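Ferritin like protein (Caulobacter vibrioides, PDB 3HL1) is of unknown function but has a ferritin-like fold and probably binds metal, as its family suggests. Local coordinates at residues R241-P244 / N245-G248; P109-L112 / T113-N116; D88-D92 / T93-T97. All blocks are in the same frame, centred on the assembly; numbering follows the deposited sequence.

Contact 1: residues R241-P244 / N245-G248; sequences RRMP and NWPG
Met-243 and Trp-246 meet where the chain leaves its helix: Arg-241 still has helical backbone angles, Met-243 is extended (phi -64°, psi 143°), Pro-244 turns the chain, and from Trp-246 to Gly-248 it runs extended again. Proline suits this exit because it has no N-H to offer a further helical bond. The turn brings the indole back toward the end of the helix, where Trp-246 NE1 gives a weak, bent hydrogen bond to Met-243 O at 3.1 Å. In the selenomethionine Met-243, CG stands beside its own backbone N, and CE lies over one face of the indole, unusually close, its exact placement doubtful. The selenium lies oblique to the five-membered ring, 5.4 Å from its centroid, a Met-aromatic contact. A long, unbranched, flexible side chain can lie along a flat ring, and tryptophan supplies both the apolar surface and the N-H. At the indole edge, in its plane, comes Arg-241 O; the Arg-241 guanidinium is salt-bridged to Asp-238. Asn-245 lies across the Pro-244 ring at the exposed bend. Arg-241 and Trp-246 rest on Val-115 of helix 112-121, while Met-243 and Pro-247 touch Pro-43 of helix 42-67.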
loop_
_atom_site.group_PDB
_atom_site.type_symbol
_atom_site.label_atom_id
_atom_site.label_comp_id
_atom_site.label_asym_id
_atom_site.label_seq_id
_atom_site.Cartn_x
_atom_site.Cartn_y
_atom_site.Cartn_z
ATOM N N ARG A 241 0.864 -18.902 1.550
ATOM C CA ARG A 241 2.201 -19.438 1.249
ATOM C C ARG A 241 2.325 -20.924 1.598
ATOM O O ARG A 241 3.017 -21.671 0.898
ATOM C CB ARG A 241 3.280 -18.656 1.997
ATOM C CG ARG A 241 4.715 -18.968 1.585
ATOM C CD ARG A 241 5.666 -18.138 2.459
ATOM N NE ARG A 241 5.555 -18.501 3.888
ATOM C CZ ARG A 241 6.330 -19.389 4.542
ATOM N NH1 ARG A 241 7.329 -20.027 3.929
ATOM N NH2 ARG A 241 6.131 -19.638 5.838
ATOM N N ARG A 242 1.633 -21.318 2.670
ATOM C CA ARG A 242 1.651 -22.684 3.214
ATOM C C ARG A 242 0.641 -23.663 2.630
ATOM O O ARG A 242 0.742 -24.839 2.917
ATOM C CB ARG A 242 1.436 -22.642 4.724
ATOM C CG ARG A 242 2.524 -21.924 5.486
ATOM C CD ARG A 242 2.089 -21.708 6.938
ATOM N NE ARG A 242 3.081 -20.965 7.709
ATOM C CZ ARG A 242 4.220 -21.476 8.184
ATOM N NH1 ARG A 242 4.533 -22.759 8.005
ATOM N NH2 ARG A 242 5.053 -20.694 8.868
HETATM N N MSE A 243 -0.300 -23.214 1.810
HETATM C CA MSE A 243 -1.317 -24.114 1.261
HETATM C C MSE A 243 -0.757 -25.199 0.362
HETATM O O MSE A 243 0.171 -24.943 -0.408
HETATM C CB MSE A 243 -2.318 -23.353 0.421
HETATM C CG MSE A 243 -3.163 -22.403 1.199
HETATM SE SE MSE A 243 -4.323 -21.378 -0.026
HETATM C CE MSE A 243 -3.305 -21.437 -1.640
ATOM N N PRO A 244 -1.346 -26.416 0.434
ATOM C CA PRO A 244 -0.953 -27.480 -0.506
ATOM C C PRO A 244 -1.418 -27.254 -1.958
ATOM O O PRO A 244 -0.695 -27.602 -2.898
ATOM C CB PRO A 244 -1.604 -28.747 0.078
ATOM C CG PRO A 244 -2.468 -28.312 1.202
ATOM C CD PRO A 244 -2.360 -26.862 1.415
ATOM N N ASN A 245 -2.603 -26.687 -2.148
ATOM C CA ASN A 245 -3.179 -26.625 -3.503
ATOM C C ASN A 245 -3.568 -25.221 -3.950
ATOM O O ASN A 245 -4.642 -24.712 -3.596
ATOM C CB ASN A 245 -4.394 -27.546 -3.597
ATOM C CG ASN A 245 -4.052 -28.980 -3.254
ATOM O OD1 ASN A 245 -3.383 -29.681 -4.030
ATOM N ND2 ASN A 245 -4.481 -29.417 -2.062
ATOM N N TRP A 246 -2.704 -24.605 -4.744
ATOM C CA TRP A 246 -2.950 -23.218 -5.182
ATOM C C TRP A 246 -3.881 -23.229 -6.358
ATOM O O TRP A 246 -3.819 -24.147 -7.161
ATOM C CB TRP A 246 -1.658 -22.524 -5.538
ATOM C CG TRP A 246 -0.816 -22.266 -4.336
ATOM C CD1 TRP A 246 -0.839 -22.941 -3.124
ATOM C CD2 TRP A 246 0.233 -21.317 -4.236
ATOM N NE1 TRP A 246 0.119 -22.432 -2.282
ATOM C CE2 TRP A 246 0.789 -21.434 -2.941
ATOM C CE3 TRP A 246 0.771 -20.384 -5.116
ATOM C CZ2 TRP A 246 1.847 -20.642 -2.516
ATOM C CZ3 TRP A 246 1.800 -19.595 -4.684
ATOM C CH2 TRP A 246 2.342 -19.738 -3.399
ATOM N N PRO A 247 -4.759 -22.218 -6.459
ATOM C CA PRO A 247 -5.709 -22.202 -7.563
ATOM C C PRO A 247 -5.002 -21.922 -8.890
ATOM O O PRO A 247 -3.895 -21.356 -8.908
ATOM C CB PRO A 247 -6.655 -21.045 -7.195
ATOM C CG PRO A 247 -5.825 -20.125 -6.349
ATOM C CD PRO A 247 -4.921 -21.053 -5.566
ATOM N N GLY A 248 -5.670 -22.259 -9.989
ATOM C CA GLY A 248 -5.146 -21.979 -11.331
ATOM C C GLY A 248 -5.042 -20.476 -11.567
ATOM O O GLY A 248 -5.882 -19.715 -11.069
#

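Contact 2: residues P109-L112 / T113-N116; sequences PLDL and TRVN
Asp-111 and Arg-114 face each other across the first turn of a helix, and the aspartate does two jobs with one carboxylate. Its chi1 of 59° places CG between the backbone N and the carbonyl carbon, turning OD1 to the first-turn N-H of Arg-114 at 2.9 Å from Arg-114 N. Arg-114 then folds back through bends at chi2 and chi3 and grips the same carboxylate side-on in a salt bridge: NE reaches OD1 of Asp-111 at 3.0 Å, somewhat out of plane, while NH2 meets the syn lone pair of Asp-111 OD2 almost straight (172°). The two flat groups are 30° apart, and Thr-113 CG2 lies over the centre of one guanidinium face. This is a helix N-cap, Asp-111 immediately preceding helix 112-121; a short, charged acceptor suits the place, and both the helix end and the arginine would be expected to stabilise its negative charge. Val-115 N bonds to Asp-111 O. Before the cap, Leu-110 centres an inverse gamma turn, and its CD1 presses tightly on Val-115 CG2 at 3.3 Å, two buried branched chains facing Ile-240 of helix 233-242. Arg-114 NH1 also bonds to Glu-106 O.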
loop_
_atom_site.group_PDB
_atom_site.type_symbol
_atom_site.label_atom_id
_atom_site.label_comp_id
_atom_site.label_asym_id
_atom_site.label_seq_id
_atom_site.Cartn_x
_atom_site.Cartn_y
_atom_site.Cartn_z
ATOM N N PRO A 109 1.822 -13.308 -11.194
ATOM C CA PRO A 109 0.608 -13.950 -10.771
ATOM C C PRO A 109 0.744 -14.473 -9.346
ATOM O O PRO A 109 1.753 -14.197 -8.673
ATOM C CB PRO A 109 0.457 -15.099 -11.780
ATOM C CG PRO A 109 1.848 -15.498 -12.050
ATOM C CD PRO A 109 2.657 -14.212 -12.000
ATOM N N LEU A 110 -0.290 -15.170 -8.876
ATOM C CA LEU A 110 -0.209 -15.867 -7.594
ATOM C C LEU A 110 0.802 -17.019 -7.780
ATOM O O LEU A 110 0.457 -18.074 -8.197
ATOM C CB LEU A 110 -1.564 -16.414 -7.192
ATOM C CG LEU A 110 -1.495 -17.116 -5.820
ATOM C CD1 LEU A 110 -1.368 -16.047 -4.689
ATOM C CD2 LEU A 110 -2.763 -17.982 -5.643
ATOM N N ASP A 111 2.071 -16.763 -7.529
ATOM C CA ASP A 111 3.089 -17.821 -7.520
ATOM C C ASP A 111 3.946 -17.642 -6.271
ATOM O O ASP A 111 3.794 -16.664 -5.537
ATOM C CB ASP A 111 3.913 -17.818 -8.802
ATOM C CG ASP A 111 4.643 -16.477 -9.055
ATOM O OD1 ASP A 111 4.781 -15.651 -8.126
ATOM O OD2 ASP A 111 5.099 -16.255 -10.195
ATOM N N LEU A 112 4.838 -18.572 -6.015
ATOM C CA LEU A 112 5.656 -18.492 -4.793
ATOM C C LEU A 112 6.402 -17.174 -4.633
ATOM O O LEU A 112 6.430 -16.583 -3.547
ATOM C CB LEU A 112 6.619 -19.685 -4.732
ATOM C CG LEU A 112 7.362 -19.783 -3.393
ATOM C CD1 LEU A 112 6.381 -19.809 -2.196
ATOM C CD2 LEU A 112 8.290 -20.992 -3.392
ATOM N N THR A 113 7.014 -16.726 -5.718
ATOM C CA THR A 113 7.775 -15.490 -5.743
ATOM C C THR A 113 6.924 -14.287 -5.264
ATOM O O THR A 113 7.378 -13.487 -4.457
ATOM C CB THR A 113 8.332 -15.189 -7.169
ATOM O OG1 THR A 113 9.214 -16.247 -7.566
ATOM C CG2 THR A 113 9.170 -13.869 -7.176
ATOM N N ARG A 114 5.698 -14.184 -5.771
ATOM C CA ARG A 114 4.772 -13.103 -5.388
ATOM C C ARG A 114 4.227 -13.279 -3.966
ATOM O O ARG A 114 4.158 -12.323 -3.230
ATOM C CB ARG A 114 3.626 -12.963 -6.387
ATOM C CG ARG A 114 3.763 -11.848 -7.426
ATOM C CD ARG A 114 5.171 -11.735 -8.058
ATOM N NE ARG A 114 5.517 -12.843 -8.933
ATOM C CZ ARG A 114 6.498 -12.783 -9.821
ATOM N NH1 ARG A 114 7.202 -11.688 -10.017
ATOM N NH2 ARG A 114 6.812 -13.829 -10.504
ATOM N N VAL A 115 3.833 -14.484 -3.584
ATOM C CA VAL A 115 3.333 -14.703 -2.225
ATOM C C VAL A 115 4.436 -14.477 -1.206
ATOM O O VAL A 115 4.219 -13.810 -0.200
ATOM C CB VAL A 115 2.689 -16.087 -2.086
ATOM C CG1 VAL A 115 2.415 -16.376 -0.596
ATOM C CG2 VAL A 115 1.383 -16.040 -2.925
ATOM N N ASN A 116 5.660 -14.931 -1.497
ATOM C CA ASN A 116 6.791 -14.605 -0.614
ATOM C C ASN A 116 7.001 -13.090 -0.396
ATOM O O ASN A 116 7.211 -12.639 0.769
ATOM C CB ASN A 116 8.120 -15.210 -1.127
ATOM C CG ASN A 116 8.258 -16.680 -0.810
ATOM O OD1 ASN A 116 7.627 -17.201 0.126
ATOM N ND2 ASN A 116 9.071 -17.373 -1.608
#

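Contact 3: residues D88-D92 / T93-T97; sequences DFDLD and TPNPT
Thr-93 follows directly on Asp-92, its CG2 lying 3.4 Å from Asp-92 O as the chain turns away from the short 3-10 segment 89-91. Its methyl and hydroxyl suit an exposed bend, where the backbone also bonds to Thr-128. Pro-94 comes next behind a cis peptide bond, a geometry that proline tolerates more readily than other residues; the cis bond helps turn the chain, and Asn-95 comes back to Phe-89 and Asp-90. With chi1 at -174°, the Asn-95 side chain extends back toward the 3-10 segment: OD1 sits 3.3 Å from Phe-89 CB, and ND2 lies 3.0 Å from Asp-90 OD1, the carboxylate and amide planes being 76° apart. Asn-95 OD1 also accepts from Thr-97 N at 3.0 Å, with the donor tilted from the carbonyl plane. That bond closes an Asx turn leading into the 3-10 segment that begins at Pro-96; Asp-88 forms another at the start of 88-92, its OD1 accepting from Asp-90 N. Asparagine suits its position because its short side chain lets OD1 reach the N-H two residues on. Pro-96, buried and rigid, crosses the Phe-89 ring at about a right angle, CG to Phe-89 CD1 3.7 Å, while its CD packs on Asp-92 CB. Thr-97 adds its CG2 obliquely at 3.6 Å from Phe-89 CD2, and Phe-89, Pro-96 and Thr-97 all rest on Leu-120 of helix 112-121.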
loop_
_atom_site.group_PDB
_atom_site.type_symbol
_atom_site.label_atom_id
_atom_site.label_comp_id
_atom_site.label_asym_id
_atom_site.label_seq_id
_atom_site.Cartn_x
_atom_site.Cartn_y
_atom_site.Cartn_z
ATOM N N ASP A 88 14.206 -1.946 3.854
ATOM C CA ASP A 88 15.502 -2.668 3.715
ATOM C C ASP A 88 15.529 -3.870 4.648
ATOM O O ASP A 88 15.716 -3.737 5.853
ATOM C CB ASP A 88 16.628 -1.712 4.107
ATOM C CG ASP A 88 18.027 -2.291 3.870
ATOM O OD1 ASP A 88 18.164 -3.446 3.372
ATOM O OD2 ASP A 88 18.988 -1.566 4.220
ATOM N N PHE A 89 15.382 -5.063 4.091
ATOM C CA PHE A 89 15.304 -6.275 4.905
ATOM C C PHE A 89 16.660 -6.628 5.534
ATOM O O PHE A 89 16.714 -7.396 6.486
ATOM C CB PHE A 89 14.718 -7.435 4.092
ATOM C CG PHE A 89 13.309 -7.163 3.617
ATOM C CD1 PHE A 89 12.296 -6.972 4.521
ATOM C CD2 PHE A 89 13.023 -7.053 2.269
ATOM C CE1 PHE A 89 10.998 -6.707 4.101
ATOM C CE2 PHE A 89 11.727 -6.759 1.819
ATOM C CZ PHE A 89 10.706 -6.578 2.745
ATOM N N ASP A 90 17.718 -6.031 4.992
ATOM C CA ASP A 90 19.091 -6.211 5.473
ATOM C C ASP A 90 19.194 -5.629 6.857
ATOM O O ASP A 90 20.140 -5.895 7.569
ATOM C CB ASP A 90 20.128 -5.460 4.623
ATOM C CG ASP A 90 20.326 -6.043 3.236
ATOM O OD1 ASP A 90 19.958 -7.211 2.987
ATOM O OD2 ASP A 90 20.893 -5.307 2.393
ATOM N N LEU A 91 18.250 -4.777 7.233
ATOM C CA LEU A 91 18.251 -4.224 8.580
ATOM C C LEU A 91 17.778 -5.223 9.642
ATOM O O LEU A 91 17.957 -5.004 10.834
ATOM C CB LEU A 91 17.408 -2.953 8.654
ATOM C CG LEU A 91 17.857 -1.772 7.790
ATOM C CD1 LEU A 91 16.844 -0.675 7.819
ATOM C CD2 LEU A 91 19.212 -1.251 8.303
ATOM N N ASP A 92 17.127 -6.289 9.212
ATOM C CA ASP A 92 16.450 -7.190 10.119
ATOM C C ASP A 92 17.312 -8.418 10.405
ATOM O O ASP A 92 18.083 -8.842 9.567
ATOM C CB ASP A 92 15.132 -7.661 9.479
ATOM C CG ASP A 92 14.194 -6.526 9.150
ATOM O OD1 ASP A 92 14.259 -5.515 9.883
ATOM O OD2 ASP A 92 13.411 -6.638 8.172
ATOM N N THR A 93 17.108 -9.014 11.570
ATOM C CA THR A 93 17.840 -10.216 11.977
ATOM C C THR A 93 16.833 -11.245 12.544
ATOM O O THR A 93 16.089 -10.953 13.490
ATOM C CB THR A 93 18.919 -9.831 12.998
ATOM O OG1 THR A 93 18.283 -9.210 14.112
ATOM C CG2 THR A 93 19.953 -8.800 12.397
ATOM N N PRO A 94 16.691 -12.401 11.881
ATOM C CA PRO A 94 17.335 -12.786 10.609
ATOM C C PRO A 94 16.751 -11.953 9.460
ATOM O O PRO A 94 15.661 -11.381 9.610
ATOM C CB PRO A 94 16.964 -14.270 10.457
ATOM C CG PRO A 94 15.635 -14.388 11.137
ATOM C CD PRO A 94 15.726 -13.426 12.333
ATOM N N ASN A 95 17.503 -11.822 8.368
ATOM C CA ASN A 95 17.008 -11.169 7.181
ATOM C C ASN A 95 15.863 -12.050 6.689
ATOM O O ASN A 95 16.064 -13.229 6.418
ATOM C CB ASN A 95 18.107 -11.031 6.146
ATOM C CG ASN A 95 17.689 -10.242 4.967
ATOM O OD1 ASN A 95 16.499 -10.187 4.615
ATOM N ND2 ASN A 95 18.665 -9.591 4.334
ATOM N N PRO A 96 14.640 -11.503 6.652
ATOM C CA PRO A 96 13.519 -12.400 6.279
ATOM C C PRO A 96 13.558 -12.827 4.827
ATOM O O PRO A 96 12.804 -13.716 4.473
ATOM C CB PRO A 96 12.259 -11.537 6.548
ATOM C CG PRO A 96 12.734 -10.098 6.441
ATOM C CD PRO A 96 14.185 -10.144 6.973
ATOM N N THR A 97 14.384 -12.186 3.984
ATOM C CA THR A 97 14.564 -12.666 2.597
ATOM C C THR A 97 15.288 -14.026 2.553
ATOM O O THR A 97 15.336 -14.688 1.498
ATOM C CB THR A 97 15.268 -11.619 1.682
ATOM O OG1 THR A 97 16.624 -11.424 2.105
ATOM C CG2 THR A 97 14.498 -10.296 1.650
#

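How the contacts relate
Along the chain the order is contact 3, contact 2, contact 1, each closing before the next opens. Contacts 1 and 2 are neighbours, with centres about 10 Å apart, and they touch directly: Trp-246 CZ3 packs 3.3 Å from Asp-111 C, and Arg-241 CD lies 3.2 Å from Asn-116 OD1. The end of helix 233-242 is thus set against the start of helix 112-121. Contact 3 stands apart, its centre about 19 Å from that of contact 2 and 26 Å from that of contact 1, without touching either. Helix 112-121 nevertheless links all three, since contact 2 opens it, contact 1 packs on its first turn, and contact 3 rests on Leu-120 near its end.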